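Local coordinates for protein L-fuculose phosphate aldolase (Streptococcus pneumoniae, PDB 4C24) that belongs to the class II aldolase and adducin family and binds a zinc ion in an AraD-like fold, at residues Glu57-Val62 and Gly72-Ser77; Lys126-Ala131 and Arg152-Leu157. All coordinates share one frame; numbering follows the deposited sequence.

Contact 1: residues Glu57-Val62 and Gly72-Ser77. With SO4 (sulfate ion), chain E.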
ATOM      1  N   GLU A  57      17.376  22.434  12.436  1.00 23.60           N
ATOM      2  CA  GLU A  57      18.815  22.299  12.586  0.50 23.27           C
ATOM      3  C   GLU A  57      19.241  22.396  14.061  1.00 23.11           C
ATOM      4  O   GLU A  57      20.097  21.632  14.514  1.00 22.73           O
ATOM      5  CB  GLU A  57      19.537  23.337  11.716  0.50 25.58           C
ATOM      6  CG  GLU A  57      21.036  23.147  11.638  0.50 25.11           C
ATOM      7  CD  GLU A  57      21.670  23.820  10.434  0.50 24.74           C
ATOM      8  OE1 GLU A  57      21.027  23.886   9.364  0.50 32.52           O
ATOM      9  OE2 GLU A  57      22.827  24.269  10.559  0.50 25.38           O
ATOM     10  N   SER A  58      18.619  23.304  14.811  1.00 22.82           N
ATOM     11  CA  SER A  58      18.947  23.492  16.213  1.00 24.96           C
ATOM     12  C   SER A  58      18.529  22.331  17.107  1.00 23.01           C
ATOM     13  O   SER A  58      18.958  22.268  18.245  1.00 24.40           O
ATOM     14  CB  SER A  58      18.391  24.822  16.744  1.00 26.44           C
ATOM     15  OG  SER A  58      16.977  24.854  16.708  1.00 27.94           O
ATOM     16  N   ASP A  59      17.681  21.436  16.600  1.00 22.63           N
ATOM     17  CA  ASP A  59      17.264  20.241  17.361  1.00 22.00           C
ATOM     18  C   ASP A  59      18.252  19.089  17.203  1.00 19.64           C
ATOM     19  O   ASP A  59      18.206  18.116  17.988  1.00 22.12           O
ATOM     20  CB  ASP A  59      15.906  19.718  16.886  1.00 22.35           C
ATOM     21  CG  ASP A  59      14.747  20.653  17.222  1.00 25.67           C
ATOM     22  OD1 ASP A  59      14.699  21.209  18.348  1.00 28.69           O
ATOM     23  OD2 ASP A  59      13.863  20.796  16.345  1.00 29.56           O
ATOM     24  N   ILE A  60      19.090  19.156  16.172  1.00 17.55           N
ATOM     25  CA  ILE A  60      20.144  18.123  15.955  1.00 15.59           C
ATOM     26  C   ILE A  60      21.126  18.196  17.105  1.00 17.26           C
ATOM     27  O   ILE A  60      21.513  19.269  17.572  1.00 20.24           O
ATOM     28  CB  ILE A  60      20.869  18.226  14.579  1.00 14.57           C
ATOM     29  CG1 ILE A  60      19.858  18.119  13.427  1.00 17.62           C
ATOM     30  CG2 ILE A  60      22.019  17.197  14.438  1.00 18.38           C
ATOM     31  CD1 ILE A  60      19.130  16.787  13.353  1.00 18.90           C
ATOM     32  N   VAL A  61      21.496  17.023  17.604  1.00 15.64           N
ATOM     33  CA  VAL A  61      22.396  16.934  18.723  1.00 13.98           C
ATOM     34  C   VAL A  61      23.739  16.445  18.227  1.00 13.79           C
ATOM     35  O   VAL A  61      23.816  15.522  17.399  1.00 14.73           O
ATOM     36  CB  VAL A  61      21.866  15.985  19.831  1.00 14.15           C
ATOM     37  CG1 VAL A  61      22.876  15.880  20.954  1.00 14.63           C
ATOM     38  CG2 VAL A  61      20.524  16.458  20.385  1.00 14.88           C
ATOM     39  N   VAL A  62      24.803  17.078  18.713  1.00 12.97           N
ATOM     40  CA  VAL A  62      26.147  16.703  18.283  1.00 12.61           C
ATOM     41  C   VAL A  62      26.876  16.198  19.512  1.00 13.38           C
ATOM     42  O   VAL A  62      26.828  16.800  20.580  1.00 14.01           O
ATOM     43  CB  VAL A  62      26.907  17.894  17.653  1.00 13.60           C
ATOM     44  CG1 VAL A  62      28.288  17.462  17.173  1.00 16.21           C
ATOM     45  CG2 VAL A  62      26.084  18.426  16.492  1.00 15.98           C
ATOM     46  N   GLY A  72      23.601  21.419  20.912  1.00 20.02           N
ATOM     47  CA  GLY A  72      22.175  21.112  20.942  1.00 19.07           C
ATOM     48  C   GLY A  72      21.612  21.013  22.338  1.00 20.41           C
ATOM     49  O   GLY A  72      22.240  20.439  23.229  1.00 25.24           O
ATOM     50  N   GLU A  73      20.423  21.578  22.536  1.00 22.75           N
ATOM     51  CA  GLU A  73      19.782  21.582  23.843  1.00 25.04           C
ATOM     52  C   GLU A  73      18.761  20.470  23.966  1.00 23.26           C
ATOM     53  O   GLU A  73      18.291  20.196  25.059  1.00 23.68           O
ATOM     54  CB  GLU A  73      19.077  22.914  24.088  1.00 31.47           C
ATOM     55  CG  GLU A  73      19.812  24.109  23.512  1.00 38.60           C
ATOM     56  CD  GLU A  73      20.774  24.737  24.490  1.00 42.35           C
ATOM     57  OE1 GLU A  73      21.520  24.001  25.176  1.00 50.52           O
ATOM     58  OE2 GLU A  73      20.780  25.979  24.570  1.00 52.51           O
ATOM     59  N   ARG A  74      18.408  19.866  22.835  1.00 22.16           N
ATOM     60  CA  ARG A  74      17.451  18.753  22.821  1.00 22.52           C
ATOM     61  C   ARG A  74      18.131  17.520  23.328  1.00 22.07           C
ATOM     62  O   ARG A  74      19.332  17.387  23.200  1.00 23.28           O
ATOM     63  CB  ARG A  74      16.942  18.467  21.412  1.00 22.27           C
ATOM     64  CG  ARG A  74      16.128  19.584  20.794  1.00 26.75           C
ATOM     65  CD  ARG A  74      14.831  19.823  21.547  1.00 28.83           C
ATOM     66  NE  ARG A  74      13.968  20.709  20.777  1.00 35.73           N
ATOM     67  CZ  ARG A  74      12.714  21.024  21.090  1.00 38.73           C
ATOM     68  NH1 ARG A  74      12.139  20.526  22.176  1.00 40.35           N
ATOM     69  NH2 ARG A  74      12.036  21.840  20.300  1.00 42.46           N
ATOM     70  N   LEU A  75      17.345  16.636  23.925  1.00 22.42           N
ATOM     71  CA  LEU A  75      17.814  15.293  24.226  1.00 21.16           C
ATOM     72  C   LEU A  75      18.038  14.557  22.919  1.00 18.64           C
ATOM     73  O   LEU A  75      17.199  14.621  22.004  1.00 18.59           O
ATOM     74  CB  LEU A  75      16.810  14.543  25.101  1.00 24.47           C
ATOM     75  CG  LEU A  75      16.684  14.967  26.576  1.00 26.58           C
ATOM     76  CD1 LEU A  75      15.962  13.882  27.364  1.00 34.36           C
ATOM     77  CD2 LEU A  75      18.028  15.275  27.220  1.00 31.45           C
ATOM     78  N   PRO A  76      19.182  13.860  22.809  1.00 17.82           N
ATOM     79  CA  PRO A  76      19.437  13.078  21.611  1.00 16.97           C
ATOM     80  C   PRO A  76      18.491  11.882  21.549  1.00 16.56           C
ATOM     81  O   PRO A  76      17.907  11.478  22.574  1.00 17.48           O
ATOM     82  CB  PRO A  76      20.871  12.582  21.809  1.00 18.90           C
ATOM     83  CG  PRO A  76      21.072  12.585  23.283  1.00 20.01           C
ATOM     84  CD  PRO A  76      20.294  13.776  23.771  1.00 17.55           C
ATOM     85  N   SER A  77      18.331  11.361  20.345  1.00 15.55           N
ATOM     86  CA  SER A  77      17.601  10.094  20.134  1.00 15.99           C
ATOM     87  C   SER A  77      17.899   9.120  21.270  1.00 17.13           C
ATOM     88  O   SER A  77      19.055   8.997  21.679  1.00 15.06           O
ATOM     89  CB  SER A  77      18.068   9.449  18.852  1.00 16.14           C
ATOM     90  OG  SER A  77      17.562   8.126  18.753  1.00 17.62           O
TER
HETATM   91  S   SO4 E1208      13.874   8.477  19.300  1.00 22.33           S
HETATM   92  O1  SO4 E1208      14.314   8.778  20.678  1.00 23.50           O
HETATM   93  O2  SO4 E1208      13.539   7.049  19.268  1.00 27.44           O
HETATM   94  O3  SO4 E1208      12.700   9.348  19.087  1.00 26.91           O
HETATM   95  O4  SO4 E1208      14.951   8.734  18.319  1.00 21.30           O
HETATM   96  O   HOH W   1      19.357  20.039  20.131  1.00 22.98           O
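The side chains of D59 and R74 run alongside each other in one direction, the arginine chain bending at its second torsion (chi2 -65°) to follow the aspartate. Their salt bridge is carried by NE: R74 NE donates a hydrogen bond to D59 OD1 at 2.6 Å, while NH2 adds a weak second bond to the same oxygen. OD1 sits at the edge of the guanidinium, close to its plane, but is itself met from above the carboxylate, the two planes standing 55° apart. The other oxygen, OD2, accepts from K56 N, so both carboxylate oxygens are engaged. V61 crosses P76 obliquely, its CG1 4.0 Å from P76 CB, and its CG2 presses to 3.2 Å from R74 O. The backbones come nearest at V61 and G72, whose CA atoms are 4.7 Å apart; G72 has a positive phi (104°), which glycine adopts readily. A water links the backbones as well, donating to S58 O and accepting from R74 N. At the far end S77 OG bonds a sulfate ion, which S48, G49 and S78 also hold. Strands 61-64 and 69-71 form an antiparallel beta-hairpin, and the contact joins the residues flanking its open end, at the margin of the AraD-like sheet.

Contact 2: residues Lys126-Ala131 and Arg152-Leu157. With EDO (1,2-ethanediol), chain F.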
ATOM      1  N   LYS A 126      25.503 -11.047   2.409  1.00 16.38           N
ATOM      2  CA  LYS A 126      24.817 -12.240   1.848  1.00 17.62           C
ATOM      3  C   LYS A 126      23.482 -12.519   2.524  1.00 15.60           C
ATOM      4  O   LYS A 126      22.621 -13.211   1.969  1.00 17.56           O
ATOM      5  CB  LYS A 126      25.719 -13.482   1.869  1.00 19.94           C
ATOM      6  CG  LYS A 126      26.021 -14.006   3.259  1.00 20.53           C
ATOM      7  CD  LYS A 126      26.751 -15.341   3.214  1.00 23.96           C
ATOM      8  CE  LYS A 126      26.872 -15.870   4.627  1.00 24.58           C
ATOM      9  NZ  LYS A 126      27.734 -17.104   4.623  1.00 26.34           N
ATOM     10  N   ASP A 127      23.348 -12.019   3.744  1.00 15.70           N
ATOM     11  CA  ASP A 127      22.118 -12.106   4.511  1.00 14.21           C
ATOM     12  C   ASP A 127      22.122 -10.990   5.524  1.00 15.71           C
ATOM     13  O   ASP A 127      23.131 -10.291   5.680  1.00 16.26           O
ATOM     14  CB  ASP A 127      21.957 -13.494   5.200  1.00 16.05           C
ATOM     15  CG  ASP A 127      23.142 -13.877   6.067  1.00 17.91           C
ATOM     16  OD1 ASP A 127      23.864 -12.993   6.576  1.00 21.13           O
ATOM     17  OD2 ASP A 127      23.368 -15.103   6.262  1.00 27.62           O
ATOM     18  N   VAL A 128      20.986 -10.795   6.181  1.00 13.91           N
ATOM     19  CA  VAL A 128      20.885  -9.857   7.297  1.00 15.10           C
ATOM     20  C   VAL A 128      20.473 -10.631   8.546  1.00 13.10           C
ATOM     21  O   VAL A 128      19.482 -11.377   8.543  1.00 15.21           O
ATOM     22  CB  VAL A 128      19.889  -8.730   6.998  1.00 15.22           C
ATOM     23  CG1 VAL A 128      19.778  -7.800   8.188  1.00 14.03           C
ATOM     24  CG2 VAL A 128      20.332  -7.974   5.752  1.00 16.72           C
ATOM     25  N   ARG A 129      21.291 -10.511   9.576  1.00 11.66           N
ATOM     26  CA  ARG A 129      21.072 -11.245  10.821  1.00 11.23           C
ATOM     27  C   ARG A 129      20.079 -10.547  11.721  1.00 13.96           C
ATOM     28  O   ARG A 129      19.773  -9.362  11.524  1.00 15.46           O
ATOM     29  CB  ARG A 129      22.384 -11.383  11.577  1.00 12.03           C
ATOM     30  CG  ARG A 129      23.536 -11.965  10.782  1.00 14.11           C
ATOM     31  CD  ARG A 129      24.660 -12.316  11.730  1.00 13.50           C
ATOM     32  NE  ARG A 129      25.919 -12.547  11.047  1.00 17.13           N
ATOM     33  CZ  ARG A 129      26.829 -11.613  10.815  1.00 15.97           C
ATOM     34  NH1 ARG A 129      26.613 -10.358  11.229  1.00 16.29           N
ATOM     35  NH2 ARG A 129      27.947 -11.929  10.172  1.00 20.78           N
ATOM     36  N   VAL A 130      19.619 -11.261  12.738  1.00 13.99           N
ATOM     37  CA  VAL A 130      18.796 -10.661  13.770  0.50 13.75           C
ATOM     38  C   VAL A 130      19.585 -10.581  15.086  1.00 14.22           C
ATOM     39  O   VAL A 130      20.146 -11.578  15.585  1.00 17.68           O
ATOM     40  CB  VAL A 130      17.416 -11.355  13.898  0.50 15.70           C
ATOM     41  CG1 VAL A 130      17.556 -12.760  14.482  0.50 17.85           C
ATOM     42  CG2 VAL A 130      16.445 -10.496  14.703  0.50 14.76           C
ATOM     43  N   ALA A 131      19.667  -9.380  15.634  1.00 13.98           N
ATOM     44  CA  ALA A 131      20.338  -9.180  16.896  1.00 13.96           C
ATOM     45  C   ALA A 131      19.545  -9.793  18.047  1.00 14.23           C
ATOM     46  O   ALA A 131      18.324  -9.913  17.982  1.00 15.03           O
ATOM     47  CB  ALA A 131      20.518  -7.683  17.139  1.00 14.24           C
ATOM     48  N   ARG A 152      28.400  -6.826   8.015  1.00 16.47           N
ATOM     49  CA  ARG A 152      27.201  -6.472   7.270  1.00 15.05           C
ATOM     50  C   ARG A 152      26.996  -4.978   7.351  1.00 15.45           C
ATOM     51  O   ARG A 152      27.595  -4.304   8.198  1.00 17.23           O
ATOM     52  CB  ARG A 152      25.968  -7.160   7.851  1.00 15.82           C
ATOM     53  CG  ARG A 152      26.047  -8.692   7.894  1.00 15.90           C
ATOM     54  CD  ARG A 152      26.043  -9.313   6.504  1.00 16.51           C
ATOM     55  NE  ARG A 152      25.920 -10.773   6.583  1.00 15.40           N
ATOM     56  CZ  ARG A 152      26.941 -11.588   6.756  1.00 16.44           C
ATOM     57  NH1 ARG A 152      28.176 -11.117   6.827  1.00 18.97           N
ATOM     58  NH2 ARG A 152      26.710 -12.889   6.847  1.00 20.88           N
ATOM     59  N   ARG A 153      26.117  -4.485   6.496  1.00 14.28           N
ATOM     60  CA  ARG A 153      25.706  -3.082   6.533  1.00 14.48           C
ATOM     61  C   ARG A 153      24.267  -2.896   7.009  1.00 13.13           C
ATOM     62  O   ARG A 153      23.737  -1.781   6.994  1.00 14.41           O
ATOM     63  CB  ARG A 153      25.924  -2.431   5.168  1.00 15.96           C
ATOM     64  CG  ARG A 153      27.388  -2.124   4.888  1.00 20.79           C
ATOM     65  CD  ARG A 153      27.571  -1.238   3.672  1.00 25.99           C
ATOM     66  NE  ARG A 153      28.694  -0.332   3.887  1.00 34.26           N
ATOM     67  CZ  ARG A 153      29.008   0.676   3.084  1.00 33.94           C
ATOM     68  NH1 ARG A 153      28.289   0.913   1.990  1.00 33.85           N
ATOM     69  NH2 ARG A 153      30.043   1.453   3.381  1.00 35.13           N
ATOM     70  N   ALA A 154      23.609  -3.972   7.454  1.00 12.52           N
ATOM     71  CA  ALA A 154      22.307  -3.844   8.074  1.00 12.26           C
ATOM     72  C   ALA A 154      22.132  -4.966   9.063  1.00 11.48           C
ATOM     73  O   ALA A 154      22.810  -5.985   8.947  1.00 14.01           O
ATOM     74  CB  ALA A 154      21.198  -3.872   7.039  1.00 14.34           C
ATOM     75  N   VAL A 155      21.224  -4.754  10.001  1.00 11.80           N
ATOM     76  CA  VAL A 155      20.894  -5.758  11.016  1.00 10.68           C
ATOM     77  C   VAL A 155      19.455  -5.567  11.448  1.00 11.84           C
ATOM     78  O   VAL A 155      18.964  -4.439  11.519  1.00 13.65           O
ATOM     79  CB  VAL A 155      21.861  -5.705  12.224  1.00 12.42           C
ATOM     80  CG1 VAL A 155      21.731  -4.421  13.014  1.00 14.64           C
ATOM     81  CG2 VAL A 155      21.651  -6.872  13.169  1.00 14.48           C
ATOM     82  N   LEU A 156      18.726  -6.658  11.677  1.00 11.99           N
ATOM     83  CA  LEU A 156      17.410  -6.582  12.270  1.00 10.27           C
ATOM     84  C   LEU A 156      17.493  -6.563  13.810  1.00 12.52           C
ATOM     85  O   LEU A 156      18.302  -7.271  14.425  1.00 15.29           O
ATOM     86  CB  LEU A 156      16.532  -7.746  11.780  1.00 12.67           C
ATOM     87  CG  LEU A 156      16.449  -7.992  10.274  1.00 13.32           C
ATOM     88  CD1 LEU A 156      15.576  -9.193   9.951  1.00 16.39           C
ATOM     89  CD2 LEU A 156      15.973  -6.716   9.580  1.00 17.28           C
ATOM     90  N   LEU A 157      16.660  -5.746  14.427  1.00 11.85           N
ATOM     91  CA  LEU A 157      16.622  -5.616  15.871  1.00 13.20           C
ATOM     92  C   LEU A 157      15.359  -6.321  16.334  1.00 13.78           C
ATOM     93  O   LEU A 157      14.240  -5.952  15.973  1.00 11.71           O
ATOM     94  CB  LEU A 157      16.546  -4.139  16.260  1.00 12.20           C
ATOM     95  CG  LEU A 157      17.675  -3.299  15.669  1.00 13.86           C
ATOM     96  CD1 LEU A 157      17.427  -1.831  16.032  1.00 15.05           C
ATOM     97  CD2 LEU A 157      19.070  -3.774  16.079  1.00 15.62           C
TER
HETATM   98  C1  EDO F1209      29.406 -14.661   8.737  1.00 35.26           C
HETATM   99  O1  EDO F1209      28.511 -15.041   7.695  1.00 39.09           O
HETATM  100  C2  EDO F1209      30.675 -14.136   8.092  1.00 34.50           C
HETATM  101  O2  EDO F1209      30.328 -13.113   7.155  1.00 38.79           O
HETATM  102  O   HOH W   2      23.285  -8.457  10.000  1.00 14.78           O
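D127 OD1 is gripped by two nitrogens of R152, NE at 3.0 Å and NH2 at 2.9 Å, in a side-on salt bridge that spends both donors on one oxygen. Both reach OD1 from the same face of the carboxylate and keep it in the guanidinium plane, although the two planes are 31° apart. D127 CG stands between its backbone N and carbonyl carbon (chi1 55°), which brings OD1 round to the arginine; NE also makes a weak bond to D127 O. The edge formed by NH1 and NH2 holds a 1,2-ethanediol, with NH1 bonding O2 and NH2 bonding O1.

R129 NH2 stands over one face of the R152 guanidinium, near its rim, the side chains crossing at about a right angle. It comes to 3.4 Å from R152 NH1, two donors with no bond between them; the carboxylate of D127 probably eases this meeting of like charges, and R129 NH1 is bound by the carbonyls of A148 and E150. K126 CE lies 3.7 Å from R152 NH2, and K126 NZ forms a salt bridge with D200.

Further along, the backbones pair in parallel through V130 and L156. L156 N donates to R129 O at 2.9 Å, and A131 N to L156 O at 2.8 Å, so L156 bonds the residues on either side of V130. Before this pairing, a water bridges R129 N and A154 O. V128 CG1 packs 3.9 Å from L156 CG, and in the conformer given the V130 side chain lies across L156 on the sheet face they share. A131 CB instead meets V155 CG2 at 4.2 Å, beside A148 of helix 139-149. Strand 130-131, this helix and strand 154-157 thus form a beta-alpha-beta crossover at the edge of the chain's mixed sheet.

Contact 1 is complete before contact 2 begins, so the two follow each other in series along the chain. Their centres are about 28 Å apart, on opposite sides of the chain's centre, and their nearest atoms remain about 10 Å from each other. Both reach the same mixed sheet near its two ends: contact 1 lies by the antiparallel strands 61-64 and 69-71, whereas contact 2 joins the parallel pair 130-131 and 154-157. Strand 95-99, which carries the zinc ligand H98 and is followed at once by H100, runs in the middle of the sheet. The two contacts thus lie near opposite margins of one AraD-like domain, with the metal-bearing strand between them.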